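Local coordinates for mandelate racemase/muconate lactonizing enzyme family protein (Azoarcus sp., PDB 2QDE), which belongs to the mandelate racemase/muconate lactonizing enzyme family of the enolase superfamily and carries a barium ion in its metal site, at residues L79-D82 against E87-V90; I95-R98 against A103-T106. All coordinates share one frame; numbering follows the deposited sequence.

Contact 1: L79-D82 against E87-V90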
ATOM      1  N   LEU A  79       6.121 -46.034  11.306  1.00 21.51           N
ATOM      2  CA  LEU A  79       6.685 -47.340  11.640  1.00 22.33           C
ATOM      3  C   LEU A  79       8.194 -47.307  11.861  1.00 22.41           C
ATOM      4  O   LEU A  79       8.947 -46.797  11.030  1.00 22.47           O
ATOM      5  CB  LEU A  79       6.316 -48.357  10.557  1.00 21.35           C
ATOM      6  CG  LEU A  79       4.827 -48.715  10.576  1.00 20.36           C
ATOM      7  CD1 LEU A  79       4.433 -49.457   9.313  1.00 21.36           C
ATOM      8  CD2 LEU A  79       4.528 -49.545  11.814  1.00 18.31           C
ATOM      9  N   GLY A  80       8.620 -47.843  13.003  1.00 23.42           N
ATOM     10  CA  GLY A  80      10.034 -47.871  13.332  1.00 23.37           C
ATOM     11  C   GLY A  80      10.547 -46.572  13.935  1.00 24.47           C
ATOM     12  O   GLY A  80      11.722 -46.472  14.292  1.00 23.56           O
ATOM     13  N   GLU A  81       9.670 -45.582  14.067  1.00 23.51           N
ATOM     14  CA  GLU A  81      10.061 -44.283  14.612  1.00 22.47           C
ATOM     15  C   GLU A  81       9.794 -44.118  16.110  1.00 23.16           C
ATOM     16  O   GLU A  81       8.882 -44.735  16.667  1.00 23.93           O
ATOM     17  CB  GLU A  81       9.346 -43.160  13.835  1.00 23.66           C
ATOM     18  CG  GLU A  81       9.705 -41.750  14.298  1.00 24.60           C
ATOM     19  CD  GLU A  81      11.181 -41.451  14.112  1.00 24.84           C
ATOM     20  OE1 GLU A  81      11.556 -40.935  13.039  1.00 24.31           O
ATOM     21  OE2 GLU A  81      11.970 -41.751  15.033  1.00 26.03           O
ATOM     22  N   ASP A  82      10.609 -43.276  16.745  1.00 21.95           N
ATOM     23  CA  ASP A  82      10.501 -42.950  18.164  1.00 21.77           C
ATOM     24  C   ASP A  82       9.328 -41.960  18.269  1.00 21.39           C
ATOM     25  O   ASP A  82       9.388 -40.860  17.720  1.00 18.99           O
ATOM     26  CB  ASP A  82      11.809 -42.289  18.635  1.00 21.99           C
ATOM     27  CG  ASP A  82      11.814 -41.967  20.117  1.00 23.74           C
ATOM     28  OD1 ASP A  82      10.721 -41.833  20.716  1.00 22.30           O
ATOM     29  OD2 ASP A  82      12.925 -41.827  20.685  1.00 23.80           O
ATOM     30  N   GLU A  87       8.000 -33.109  16.819  1.00 14.66           N
ATOM     31  CA  GLU A  87       8.367 -32.040  15.882  1.00 15.76           C
ATOM     32  C   GLU A  87       8.804 -32.677  14.556  1.00 17.11           C
ATOM     33  O   GLU A  87       8.366 -32.273  13.479  1.00 16.04           O
ATOM     34  CB  GLU A  87       9.538 -31.198  16.420  1.00 13.92           C
ATOM     35  CG  GLU A  87       9.204 -30.158  17.493  1.00 15.69           C
ATOM     36  CD  GLU A  87       8.836 -28.785  16.925  1.00 17.85           C
ATOM     37  OE1 GLU A  87       9.251 -28.456  15.788  1.00 17.15           O
ATOM     38  OE2 GLU A  87       8.145 -28.023  17.634  1.00 18.85           O
ATOM     39  N   LYS A  88       9.677 -33.677  14.651  1.00 17.70           N
ATOM     40  CA  LYS A  88      10.194 -34.360  13.472  1.00 16.72           C
ATOM     41  C   LYS A  88       9.087 -34.991  12.629  1.00 17.47           C
ATOM     42  O   LYS A  88       9.007 -34.754  11.423  1.00 16.92           O
ATOM     43  CB  LYS A  88      11.203 -35.436  13.892  1.00 17.27           C
ATOM     44  CG  LYS A  88      11.919 -36.107  12.726  1.00 18.24           C
ATOM     45  CD  LYS A  88      12.692 -37.338  13.189  1.00 19.54           C
ATOM     46  CE  LYS A  88      13.284 -38.090  12.005  1.00 20.48           C
ATOM     47  NZ  LYS A  88      13.810 -39.427  12.409  1.00 22.47           N
ATOM     48  N   ILE A  89       8.232 -35.789  13.264  1.00 16.41           N
ATOM     49  CA  ILE A  89       7.140 -36.462  12.560  1.00 17.01           C
ATOM     50  C   ILE A  89       6.127 -35.498  11.938  1.00 17.29           C
ATOM     51  O   ILE A  89       5.704 -35.684  10.795  1.00 17.49           O
ATOM     52  CB  ILE A  89       6.409 -37.444  13.508  1.00 16.43           C
ATOM     53  CG1 ILE A  89       7.381 -38.544  13.941  1.00 16.53           C
ATOM     54  CG2 ILE A  89       5.194 -38.048  12.809  1.00 16.13           C
ATOM     55  CD1 ILE A  89       6.868 -39.418  15.071  1.00 15.80           C
ATOM     56  N   VAL A  90       5.731 -34.474  12.687  1.00 16.66           N
ATOM     57  CA  VAL A  90       4.782 -33.491  12.172  1.00 15.01           C
ATOM     58  C   VAL A  90       5.385 -32.825  10.941  1.00 16.03           C
ATOM     59  O   VAL A  90       4.688 -32.549   9.969  1.00 16.86           O
ATOM     60  CB  VAL A  90       4.457 -32.412  13.239  1.00 15.63           C
ATOM     61  CG1 VAL A  90       3.607 -31.294  12.632  1.00 13.57           C
ATOM     62  CG2 VAL A  90       3.725 -33.052  14.402  1.00 14.79           C
TER
HETATM   63  O   HOH W   1      14.638 -41.429  14.712  1.00 31.15           O
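Lys88 and Glu81 form a salt bridge across the contact, with Lys88 NZ 2.8 Å from Glu81 OE1. The ammonium group comes to the syn side of that oxygen, 18° out of the carboxylate plane, at the end of a lysine chain extended beyond CG. The other oxygen is engaged as well: Glu81 OE2 takes the backbone N-H of Asp82 on its anti lone pair, N to OE2 2.7 Å. A water donates to Glu81 OE2 at 2.7 Å and accepts a weak bond from Lys88 NZ, bridging the two side chains a second time. Because the glutamate bends at chi2 (62°), its carboxylate folds back to its own main chain while still facing the lysine. Glutamate suits this place, since its two oxygens can serve the loop and the helix together.

Next to the salt bridge is a small packing contact: Ile89 CD1 rests 3.8 Å from Glu81 CG and also meets the carbonyl Asp82 O, at 3.9 Å, the Ile89 and Glu81 chains lying alongside and running opposite ways. Ile89 also packs on Val77 and Leu78 of helix 62-78 and on Leu111 of helix 101-119, a buried place suited to a branched hydrocarbon. Asp82 OD1 is hydrogen-bonded to Thr84 OG1. With three partners on its carboxylate, Glu81 is held against rotation. The salt bridge ties the loop to helix 86-96, and the nearby ammonium probably stabilises the carboxylate's negative charge.

Contact 2: I95-R98 against A103-T106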
ATOM      1  N   ILE A  95       5.756 -32.378   4.769  1.00 18.53           N
ATOM      2  CA  ILE A  95       6.530 -32.383   3.536  1.00 19.15           C
ATOM      3  C   ILE A  95       5.972 -33.472   2.621  1.00 19.80           C
ATOM      4  O   ILE A  95       5.883 -33.300   1.403  1.00 19.44           O
ATOM      5  CB  ILE A  95       8.015 -32.675   3.805  1.00 21.67           C
ATOM      6  CG1 ILE A  95       8.620 -31.549   4.651  1.00 22.80           C
ATOM      7  CG2 ILE A  95       8.774 -32.811   2.483  1.00 22.15           C
ATOM      8  CD1 ILE A  95       8.639 -30.208   3.956  1.00 24.36           C
ATOM      9  N   LEU A  96       5.578 -34.586   3.223  1.00 17.95           N
ATOM     10  CA  LEU A  96       5.050 -35.719   2.470  1.00 19.48           C
ATOM     11  C   LEU A  96       3.654 -35.512   1.895  1.00 18.32           C
ATOM     12  O   LEU A  96       3.372 -35.952   0.786  1.00 17.88           O
ATOM     13  CB  LEU A  96       5.030 -36.969   3.356  1.00 18.85           C
ATOM     14  CG  LEU A  96       4.436 -38.259   2.780  1.00 20.16           C
ATOM     15  CD1 LEU A  96       5.307 -38.771   1.635  1.00 21.01           C
ATOM     16  CD2 LEU A  96       4.342 -39.310   3.883  1.00 19.41           C
ATOM     17  N   THR A  97       2.791 -34.835   2.648  1.00 19.42           N
ATOM     18  CA  THR A  97       1.413 -34.646   2.220  1.00 18.80           C
ATOM     19  C   THR A  97       0.839 -33.230   2.276  1.00 18.84           C
ATOM     20  O   THR A  97       1.009 -32.508   3.263  1.00 17.89           O
ATOM     21  CB  THR A  97       0.481 -35.552   3.051  1.00 18.95           C
ATOM     22  OG1 THR A  97       0.857 -36.922   2.868  1.00 20.94           O
ATOM     23  CG2 THR A  97      -0.968 -35.370   2.627  1.00 20.14           C
ATOM     24  N   ARG A  98       0.136 -32.871   1.206  1.00 18.29           N
ATOM     25  CA  ARG A  98      -0.534 -31.580   1.078  1.00 19.62           C
ATOM     26  C   ARG A  98      -1.893 -31.749   1.768  1.00 19.67           C
ATOM     27  O   ARG A  98      -2.524 -32.807   1.644  1.00 17.84           O
ATOM     28  CB  ARG A  98      -0.756 -31.262  -0.402  1.00 21.12           C
ATOM     29  CG  ARG A  98      -1.347 -29.892  -0.689  1.00 26.00           C
ATOM     30  CD  ARG A  98      -1.995 -29.873  -2.064  1.00 28.20           C
ATOM     31  NE  ARG A  98      -1.662 -28.665  -2.819  1.00 33.68           N
ATOM     32  CZ  ARG A  98      -1.977 -27.429  -2.440  1.00 33.54           C
ATOM     33  NH1 ARG A  98      -2.645 -27.224  -1.310  1.00 34.33           N
ATOM     34  NH2 ARG A  98      -1.610 -26.398  -3.189  1.00 34.52           N
ATOM     35  N   ALA A 103      -6.328 -35.897   9.177  1.00 16.12           N
ATOM     36  CA  ALA A 103      -5.578 -37.149   9.240  1.00 16.63           C
ATOM     37  C   ALA A 103      -4.289 -36.899  10.022  1.00 17.80           C
ATOM     38  O   ALA A 103      -3.911 -37.693  10.886  1.00 17.91           O
ATOM     39  CB  ALA A 103      -5.256 -37.638   7.837  1.00 15.88           C
ATOM     40  N   LYS A 104      -3.623 -35.789   9.714  1.00 16.05           N
ATOM     41  CA  LYS A 104      -2.384 -35.426  10.398  1.00 16.59           C
ATOM     42  C   LYS A 104      -2.669 -35.180  11.879  1.00 16.12           C
ATOM     43  O   LYS A 104      -1.909 -35.611  12.749  1.00 15.95           O
ATOM     44  CB  LYS A 104      -1.777 -34.158   9.788  1.00 16.32           C
ATOM     45  CG  LYS A 104      -1.261 -34.305   8.364  1.00 17.34           C
ATOM     46  CD  LYS A 104      -0.874 -32.939   7.791  1.00 15.42           C
ATOM     47  CE  LYS A 104      -0.246 -33.059   6.414  1.00 14.27           C
ATOM     48  NZ  LYS A 104      -0.069 -31.735   5.758  1.00 15.48           N
ATOM     49  N   ALA A 105      -3.769 -34.488  12.158  1.00 14.37           N
ATOM     50  CA  ALA A 105      -4.149 -34.183  13.532  1.00 15.61           C
ATOM     51  C   ALA A 105      -4.344 -35.466  14.332  1.00 15.66           C
ATOM     52  O   ALA A 105      -3.902 -35.574  15.471  1.00 14.22           O
ATOM     53  CB  ALA A 105      -5.430 -33.363  13.552  1.00 14.22           C
ATOM     54  N   THR A 106      -5.013 -36.437  13.724  1.00 16.21           N
ATOM     55  CA  THR A 106      -5.270 -37.710  14.375  1.00 15.32           C
ATOM     56  C   THR A 106      -3.974 -38.398  14.798  1.00 14.53           C
ATOM     57  O   THR A 106      -3.882 -38.948  15.900  1.00 15.79           O
ATOM     58  CB  THR A 106      -6.069 -38.624  13.449  1.00 14.99           C
ATOM     59  OG1 THR A 106      -7.308 -37.984  13.124  1.00 14.14           O
ATOM     60  CG2 THR A 106      -6.362 -39.955  14.128  1.00 16.17           C
TER
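The long side chain of Lys104 reaches from helix 101-119 to the end of helix 86-96, where its NZ donates to Thr97 O at 2.8 Å. The approach is bent: the C=O...N angle is 144°, and the donor stands 36° out of the carbonyl plane. With CG anti to the carbonyl carbon (chi1 -67°) and the rest of the chain extended, the lysine spans the space between backbones whose nearest CA atoms, those of Thr97 and Lys104, are 9.1 Å apart. Its CE passes 4.2 Å from Thr97 CB, and Phe73 of helix 62-78 touches both side chains. A salt bridge to Asp94 and a weak bond to Asp99 O give the buried ammonium further partners.

Here a short turn joins two consecutive helices of the N-terminal capping domain typical of the enolase superfamily. Thr97 is the first residue to leave the helical conformation, and its carbonyl takes a side-chain donor, consistent with a place beyond the helix's regular bonding; its compact, branched side chain also fits against Met68.

Away from this buried core the contact is slight. Arg98, partly exposed, starts its side chain away from helix 101-119 and makes a weak bond from NE to Tyr57 O of a neighbouring subunit, while Leu96 O accepts from Ser55 OG of that same subunit.

In the fold
Contact 1 closes before contact 2 opens, and both draw on helix 86-96: residues 87-90 belong to its beginning, 95-98 to its end and the turn that follows. Their centres lie 12 Å apart and their nearest atoms about 5 Å apart, so they do not touch. In series they join the loop after helix 62-78, helix 86-96 and helix 101-119 within the N-terminal domain of the family. Helix 62-78 packs against residues of both contacts. Different subunits of the eight-chain assembly meet them: Thr131 of one neighbour packs on Lys88, whereas Gln250 of another packs on Arg98. Helix 86-96 and the turn after it thus lie where two different neighbouring subunits approach, one near each end.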